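Local structure of 11S globulin (Wrightia tinctoria, 5WXU) at the interface of chains A and B and the interface of chains A and C. The protein sequesters the plant hormone auxin (indole-3-acetic acid) and probably serves as a storage protein of the seed. Residues are numbered along the deposited sequence; one frame, centred on the assembly and turned at random. Chains: chain A/B/C, 11S globulin.

Contact 1: the interface of chains A and B. Residues chain A 40, 44-45, 370; chain B 198, 200, 219, 221.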
# COMPACT_ATOMS: atom_id res chain seq x y z
N GLY A 40 -29.85 -6.06 -20.65
CA GLY A 40 -31.26 -5.76 -20.59
C GLY A 40 -31.54 -4.91 -19.36
O GLY A 40 -30.72 -4.08 -18.98
N CYS A 44 -29.66 0.44 -13.26
CA CYS A 44 -29.06 1.57 -13.90
C CYS A 44 -29.26 1.60 -15.42
O CYS A 44 -28.64 2.41 -16.11
CB CYS A 44 -27.59 1.60 -13.61
SG CYS A 44 -27.19 2.28 -11.98
N ASP A 45 -30.20 0.81 -15.91
CA ASP A 45 -30.56 0.84 -17.35
C ASP A 45 -31.65 1.89 -17.58
O ASP A 45 -32.82 1.60 -17.71
CB ASP A 45 -31.04 -0.53 -17.84
CG ASP A 45 -31.31 -0.53 -19.37
OD1 ASP A 45 -30.83 0.38 -20.05
OD2 ASP A 45 -31.94 -1.50 -19.82
N SER A 370 -27.81 3.92 -23.80
CA SER A 370 -27.76 2.69 -24.56
C SER A 370 -28.73 2.62 -25.75
O SER A 370 -28.62 1.73 -26.56
CB SER A 370 -28.03 1.51 -23.64
OG SER A 370 -27.05 1.48 -22.59
N ARG B 198 -22.89 -3.19 -21.16
CA ARG B 198 -23.06 -2.15 -22.14
C ARG B 198 -21.94 -2.12 -23.11
O ARG B 198 -20.74 -2.25 -22.72
CB ARG B 198 -23.12 -0.74 -21.52
CG ARG B 198 -24.40 -0.34 -20.85
CD ARG B 198 -24.57 -0.91 -19.50
NE ARG B 198 -25.68 -0.29 -18.75
CZ ARG B 198 -26.19 -0.88 -17.70
NH1 ARG B 198 -25.72 -2.04 -17.31
NH2 ARG B 198 -27.20 -0.34 -17.05
N TYR B 200 -20.66 0.52 -25.92
CA TYR B 200 -20.84 1.86 -26.40
C TYR B 200 -19.85 2.06 -27.51
O TYR B 200 -18.68 2.16 -27.27
CB TYR B 200 -20.71 2.90 -25.27
CG TYR B 200 -21.95 2.96 -24.34
CD1 TYR B 200 -23.05 2.07 -24.49
CD2 TYR B 200 -22.07 3.91 -23.39
CE1 TYR B 200 -24.15 2.12 -23.64
CE2 TYR B 200 -23.15 3.95 -22.50
CZ TYR B 200 -24.21 3.09 -22.63
OH TYR B 200 -25.34 3.20 -21.78
N ASN B 219 -31.64 -9.17 -24.54
CA ASN B 219 -31.77 -7.80 -24.96
C ASN B 219 -30.50 -6.94 -24.71
O ASN B 219 -30.10 -6.69 -23.56
CB ASN B 219 -32.97 -7.16 -24.29
CG ASN B 219 -33.36 -5.88 -24.98
OD1 ASN B 219 -32.63 -4.89 -24.89
ND2 ASN B 219 -34.48 -5.91 -25.71
N LEU B 221 -27.56 -4.09 -24.85
CA LEU B 221 -27.28 -2.69 -24.71
C LEU B 221 -26.07 -2.43 -25.57
O LEU B 221 -24.93 -2.61 -25.12
CB LEU B 221 -27.05 -2.37 -23.23
CG LEU B 221 -28.21 -2.69 -22.26
CD1 LEU B 221 -27.82 -2.42 -20.78
CD2 LEU B 221 -29.49 -1.93 -22.62
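The short bond between the hydroxyl OG of A:Ser370 and the phenol OH of B:Tyr200, 2.6 Å long, shows how two bicupin subunits of an 11S globulin hexamer can be tied through a few directed polar groups. The serine oxygen reaches the tyrosine, on strand 198-201, at the ring edge, in the plane of the ring, and which hydroxyl donates is not settled by the coordinates. With chi1 at -59°, OG of the serine lies beside its own backbone N and opposite the carbonyl carbon, which turns it toward the phenol. Next to this bond, CB of A:Ser370 rests on methyl CD2 of B:Leu221, on strand 221-224, at 3.9 Å, so the polar pair has an apolar neighbour.

The side chains of A:Asp45 and B:Leu221 approach from opposite directions, and that same methyl meets the carboxylate obliquely, off its plane and toward one face. OD1 and OD2 of the aspartate are each 3.7 Å from CD2 of the leucine. The other methyl of B:Leu221, CD1, lies over one face of the B:Arg198 guanidinium, toward its rim, and may limit how that group can rotate. Bent at chi2 (78°), the arginine, also on strand 198-201, turns the edge of its guanidinium to the carbonyl group of A:Cys44. Its NH2 is 3.2 Å from the carbonyl O of A:Cys44 but lies beside the C=O bond rather than beyond the oxygen, and this is not an assigned hydrogen bond. A:Cys44 belongs to a disulfide with A:Cys77, which should steady this loop. OD1 of A:Asp45 stays 4.8 Å from NH2 of B:Arg198, so their opposite charges may attract without forming a salt bridge.

Toward the N-terminal end of the chain A segment, the amide N of A:Gly40 donates to the backbone O of B:Asn219 at 3.0 Å, although B:Asn219, in the loop just ahead of strand 221-224, is poorly ordered.

Contact 2: the interface of chains A and C. Residues chain A 268-273; chain C 308, 314, 339.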
# COMPACT_ATOMS: atom_id res chain seq x y z
N VAL A 268 -15.11 27.63 22.22
CA VAL A 268 -13.70 27.89 22.35
C VAL A 268 -13.14 27.96 20.94
O VAL A 268 -13.09 26.97 20.25
CB VAL A 268 -12.96 26.80 23.09
CG1 VAL A 268 -11.47 27.18 23.18
CG2 VAL A 268 -13.57 26.59 24.47
N ARG A 269 -12.72 29.12 20.55
CA ARG A 269 -12.24 29.28 19.20
C ARG A 269 -11.09 30.27 19.23
O ARG A 269 -11.10 31.18 20.04
CB ARG A 269 -13.36 29.76 18.35
CG ARG A 269 -13.82 31.16 18.70
CD ARG A 269 -13.96 32.06 17.48
NE ARG A 269 -15.32 32.03 16.97
CZ ARG A 269 -15.71 32.54 15.81
NH1 ARG A 269 -14.86 33.13 14.97
NH2 ARG A 269 -16.99 32.42 15.48
N PRO A 270 -10.07 30.04 18.37
CA PRO A 270 -8.93 30.89 18.37
C PRO A 270 -9.23 32.32 18.14
O PRO A 270 -10.10 32.68 17.32
CB PRO A 270 -8.06 30.33 17.23
CG PRO A 270 -8.53 28.93 17.09
CD PRO A 270 -9.96 28.98 17.38
N SER A 271 -8.47 33.09 18.90
CA SER A 271 -8.45 34.49 19.00
C SER A 271 -7.39 35.04 18.06
O SER A 271 -6.52 34.33 17.56
CB SER A 271 -8.05 34.85 20.44
OG SER A 271 -7.10 33.90 20.98
N SER A 272 -7.48 36.34 17.85
CA SER A 272 -6.57 37.08 16.97
C SER A 272 -5.11 37.03 17.47
O SER A 272 -4.83 37.12 18.66
CB SER A 272 -7.02 38.54 16.82
OG SER A 272 -6.59 39.04 15.56
N GLU A 273 -4.21 36.88 16.51
CA GLU A 273 -2.79 36.77 16.75
C GLU A 273 -2.01 37.93 16.07
O GLU A 273 -1.05 37.70 15.34
CB GLU A 273 -2.33 35.38 16.24
CG GLU A 273 -3.12 34.22 16.85
CD GLU A 273 -2.63 32.83 16.39
OE1 GLU A 273 -2.05 32.76 15.28
OE2 GLU A 273 -2.83 31.84 17.16
N TYR C 308 -5.37 24.64 20.29
CA TYR C 308 -5.62 26.01 20.75
C TYR C 308 -5.78 25.99 22.26
O TYR C 308 -6.60 25.29 22.78
CB TYR C 308 -6.86 26.61 20.13
CG TYR C 308 -7.30 27.92 20.73
CD1 TYR C 308 -6.44 29.01 20.82
CD2 TYR C 308 -8.62 28.06 21.18
CE1 TYR C 308 -6.88 30.19 21.38
CE2 TYR C 308 -9.09 29.25 21.72
CZ TYR C 308 -8.21 30.30 21.84
OH TYR C 308 -8.59 31.48 22.39
N THR C 314 -1.52 28.80 19.57
CA THR C 314 -1.95 27.76 18.59
C THR C 314 -0.79 27.01 18.03
O THR C 314 0.34 27.52 17.93
CB THR C 314 -2.80 28.36 17.42
OG1 THR C 314 -2.02 29.36 16.75
CG2 THR C 314 -4.04 29.08 17.97
N TYR C 339 1.25 33.55 22.59
CA TYR C 339 1.00 34.83 23.27
C TYR C 339 2.16 35.12 24.24
O TYR C 339 2.88 34.19 24.67
CB TYR C 339 -0.33 34.77 23.98
CG TYR C 339 -1.42 34.86 23.02
CD1 TYR C 339 -1.60 36.04 22.23
CD2 TYR C 339 -2.28 33.81 22.86
CE1 TYR C 339 -2.60 36.09 21.26
CE2 TYR C 339 -3.30 33.86 21.92
CZ TYR C 339 -3.45 34.97 21.13
OH TYR C 339 -4.49 34.96 20.21
O HOH W 1 -6.53 33.77 23.51
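The ring of C:Tyr308 carries A:Pro270 on one face, with the proline CA over its centre, 3.6 Å from the centroid, in a CH-pi contact. Methyl CG1 of A:Val268 comes in at the CD2-CE2 edge of this ring, slightly to the side opposite A:Pro270, 3.5 Å from CE2. A chi1 of 170° swings CG of C:Tyr308 away from its backbone N and brings the ring against the chain A segment. The second ring, C:Tyr339, meets the carbonyl O of A:Ser272 at its edge and in its plane. Its phenol OH donates to that oxygen at 2.7 Å, but the donor stands 58° out of the carbonyl plane and so misses the lone-pair directions.

Between the two phenols lies OG of A:Ser271, 2.9 Å from OH of C:Tyr339 and 3.2 Å from OH of C:Tyr308. It is placed as donor to both, so its one hydrogen may be shared or alternate between them. A water 2.6 Å from the same OG also touches the phenol of C:Tyr308, giving the hydroxyl a further partner. Farther along, OG1 of C:Thr314 donates to OE2 of A:Glu273 at 2.6 Å, on the syn lone pair, the side of OE1; the glutamate is extended beyond CG and approaches from the opposite direction.

In fold terms, an irregular stretch of chain A, following strand 258-260, lies against the C-terminal cupin domain of chain C, at strands 307-309 and 313-318 and the turn after strand 332-338.

Contact 1 and contact 2 share chain A but no residue, and the centres of their C-alpha atoms are about 57 Å apart, so one subunit is held at two well-separated places. The interfaces differ in symmetry: that containing contact 2 is two-fold, and its patch recurs with the chains exchanged, whereas that containing contact 1 is not an exact two-fold, so its patch need not have such a twin. Both patches pair loops of chain A with strands and loops of a neighbour. Together they join one subunit to two others, in keeping with the hexamer this protein forms.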